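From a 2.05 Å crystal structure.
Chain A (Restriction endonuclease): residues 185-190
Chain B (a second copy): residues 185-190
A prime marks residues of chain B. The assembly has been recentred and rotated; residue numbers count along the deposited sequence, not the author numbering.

Chain A 185-190: ERLEHV
Chain B (185-190) ERLEHV

Residues 185-190 are strand in both chains, each strand running on beyond the stretch at both ends. The two copies cross at 136° between their N-to-C directions, with a closest axial approach of 4.3 Å. The register centres on Glu188 and Glu188′, whose CA atoms lie 3.6 Å apart and whose backbones form a single bridge. Leu187 pairs with His189′, and His189 with Leu187′, each at a CA-CA distance of 5.3 Å. Phi/psi is extended from Arg186 (-147/148) through Val190 (-148/156); Glu185 differs, at -78/-38.

Two short, nearly linear hydrogen bonds flank the bridge. His189′ N donates to Leu187 O at 2.5 Å and 168°. His189 N donates to Leu187′ O at 2.6 Å and 175°. Water 1 extends the pairing on one side: it donates to His189 O at 2.7 Å and accepts from Leu187′ N at 2.9 Å.

The Glu188 side chains point sideways and meet at CB, 3.6 Å from Glu188 CB to Glu188′ CB. Both have chi1 p and chi2 t. Their carboxylates come close too, with Glu188 OE2 4.0 Å from Glu188′ OE2. Glu188′ OE2 is buried by the contact without a hydrogen-bond partner.

Arg186 and Arg186′ are both t, t, p, and their ends approach the opposite strand. Arg186 NH1 and Arg186′ NH1 are 3.1 Å apart; both are donors, so no hydrogen bond links them. Each arginine forms a salt bridge within its own strand: Arg186 NH2 to Glu188 OE1 at 3.2 Å, and Arg186′ NE to Glu188′ OE2 at a long 3.7 Å. Both oxygens lie well out of the guanidinium plane, so only charge acts. Arg186 NE and NH2, and all three Arg186′ nitrogens, are hydrogen-bonded elsewhere in the structure.

Leu187 (t, t) packs CD2 against His189′ CB at 3.7 Å; Leu187′ CD2 meets His189 CB at 3.8 Å.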

# COMPACT_ATOMS: atom_id res chain seq x y z
N GLU A 185 -5.04 19.70 13.54
CA GLU A 185 -5.45 18.35 13.19
C GLU A 185 -5.00 17.36 14.25
O GLU A 185 -5.73 16.42 14.58
CB GLU A 185 -4.91 17.95 11.82
CG GLU A 185 -5.37 16.58 11.36
CD GLU A 185 -4.79 16.19 10.01
OE1 GLU A 185 -3.74 16.75 9.63
OE2 GLU A 185 -5.38 15.32 9.34
N ARG A 186 -3.80 17.56 14.78
CA ARG A 186 -3.31 16.69 15.84
C ARG A 186 -2.42 17.45 16.83
O ARG A 186 -1.74 18.39 16.45
CB ARG A 186 -2.57 15.49 15.25
CG ARG A 186 -2.32 14.36 16.24
CD ARG A 186 -1.88 13.08 15.55
NE ARG A 186 -0.59 13.24 14.87
CZ ARG A 186 0.08 12.24 14.30
NH1 ARG A 186 -0.41 11.00 14.34
NH2 ARG A 186 1.24 12.47 13.71
N LEU A 187 -2.45 17.03 18.09
CA LEU A 187 -1.59 17.61 19.11
C LEU A 187 -1.07 16.50 20.00
O LEU A 187 -1.84 15.84 20.70
CB LEU A 187 -2.35 18.65 19.94
CG LEU A 187 -1.54 19.56 20.87
CD1 LEU A 187 -2.23 20.91 21.02
CD2 LEU A 187 -1.33 18.93 22.24
N GLU A 188 0.24 16.29 19.98
CA GLU A 188 0.84 15.18 20.72
C GLU A 188 2.04 15.58 21.57
O GLU A 188 2.62 16.65 21.39
CB GLU A 188 1.22 14.04 19.77
CG GLU A 188 2.01 14.49 18.55
CD GLU A 188 2.13 13.41 17.50
OE1 GLU A 188 2.54 13.72 16.37
OE2 GLU A 188 1.80 12.24 17.81
N HIS A 189 2.40 14.71 22.51
CA HIS A 189 3.56 14.91 23.37
C HIS A 189 4.83 14.55 22.62
O HIS A 189 4.84 13.63 21.81
CB HIS A 189 3.42 14.06 24.63
CG HIS A 189 4.63 14.08 25.52
ND1 HIS A 189 5.59 13.08 25.48
CD2 HIS A 189 5.04 14.96 26.46
CE1 HIS A 189 6.53 13.36 26.37
NE2 HIS A 189 6.22 14.49 26.97
N VAL A 190 5.91 15.28 22.90
CA VAL A 190 7.20 14.99 22.29
C VAL A 190 8.33 15.35 23.24
O VAL A 190 8.15 16.17 24.14
CB VAL A 190 7.37 15.73 20.94
CG1 VAL A 190 7.65 17.21 21.18
CG2 VAL A 190 8.47 15.10 20.10
N GLU B 185 4.33 4.47 23.49
CA GLU B 185 4.81 4.70 22.13
C GLU B 185 4.35 6.05 21.60
O GLU B 185 5.07 6.72 20.87
CB GLU B 185 4.34 3.57 21.20
CG GLU B 185 4.88 3.68 19.78
CD GLU B 185 4.47 2.49 18.93
OE1 GLU B 185 3.76 1.60 19.44
OE2 GLU B 185 4.87 2.46 17.74
N ARG B 186 3.13 6.45 21.97
CA ARG B 186 2.62 7.75 21.56
C ARG B 186 1.69 8.33 22.62
O ARG B 186 1.00 7.59 23.32
CB ARG B 186 1.90 7.64 20.21
CG ARG B 186 1.59 8.98 19.55
CD ARG B 186 1.04 8.81 18.15
NE ARG B 186 -0.24 8.10 18.14
CZ ARG B 186 -0.97 7.89 17.05
NH1 ARG B 186 -0.56 8.35 15.88
NH2 ARG B 186 -2.12 7.23 17.14
N LEU B 187 1.69 9.65 22.74
CA LEU B 187 0.80 10.34 23.68
C LEU B 187 0.31 11.63 23.04
O LEU B 187 1.10 12.52 22.74
CB LEU B 187 1.52 10.62 25.00
CG LEU B 187 0.68 11.00 26.23
CD1 LEU B 187 1.41 10.63 27.51
CD2 LEU B 187 0.33 12.48 26.24
N GLU B 188 -1.00 11.73 22.83
CA GLU B 188 -1.57 12.90 22.17
C GLU B 188 -2.79 13.46 22.88
O GLU B 188 -3.30 12.86 23.83
CB GLU B 188 -1.90 12.58 20.71
CG GLU B 188 -2.88 11.44 20.52
CD GLU B 188 -3.02 11.03 19.07
OE1 GLU B 188 -4.05 10.43 18.71
OE2 GLU B 188 -2.09 11.32 18.28
N HIS B 189 -3.24 14.62 22.42
CA HIS B 189 -4.40 15.28 22.99
C HIS B 189 -5.67 14.71 22.37
O HIS B 189 -5.71 14.43 21.17
CB HIS B 189 -4.32 16.79 22.73
CG HIS B 189 -5.36 17.59 23.44
ND1 HIS B 189 -6.56 17.94 22.86
CD2 HIS B 189 -5.38 18.13 24.68
CE1 HIS B 189 -7.27 18.65 23.71
NE2 HIS B 189 -6.58 18.78 24.83
N VAL B 190 -6.71 14.53 23.18
CA VAL B 190 -7.98 14.04 22.67
C VAL B 190 -9.13 14.83 23.28
O VAL B 190 -9.02 15.34 24.39
CB VAL B 190 -8.15 12.52 22.93
CG1 VAL B 190 -8.35 12.25 24.41
CG2 VAL B 190 -9.31 11.96 22.12
O HOH W 1 3.88 11.11 21.46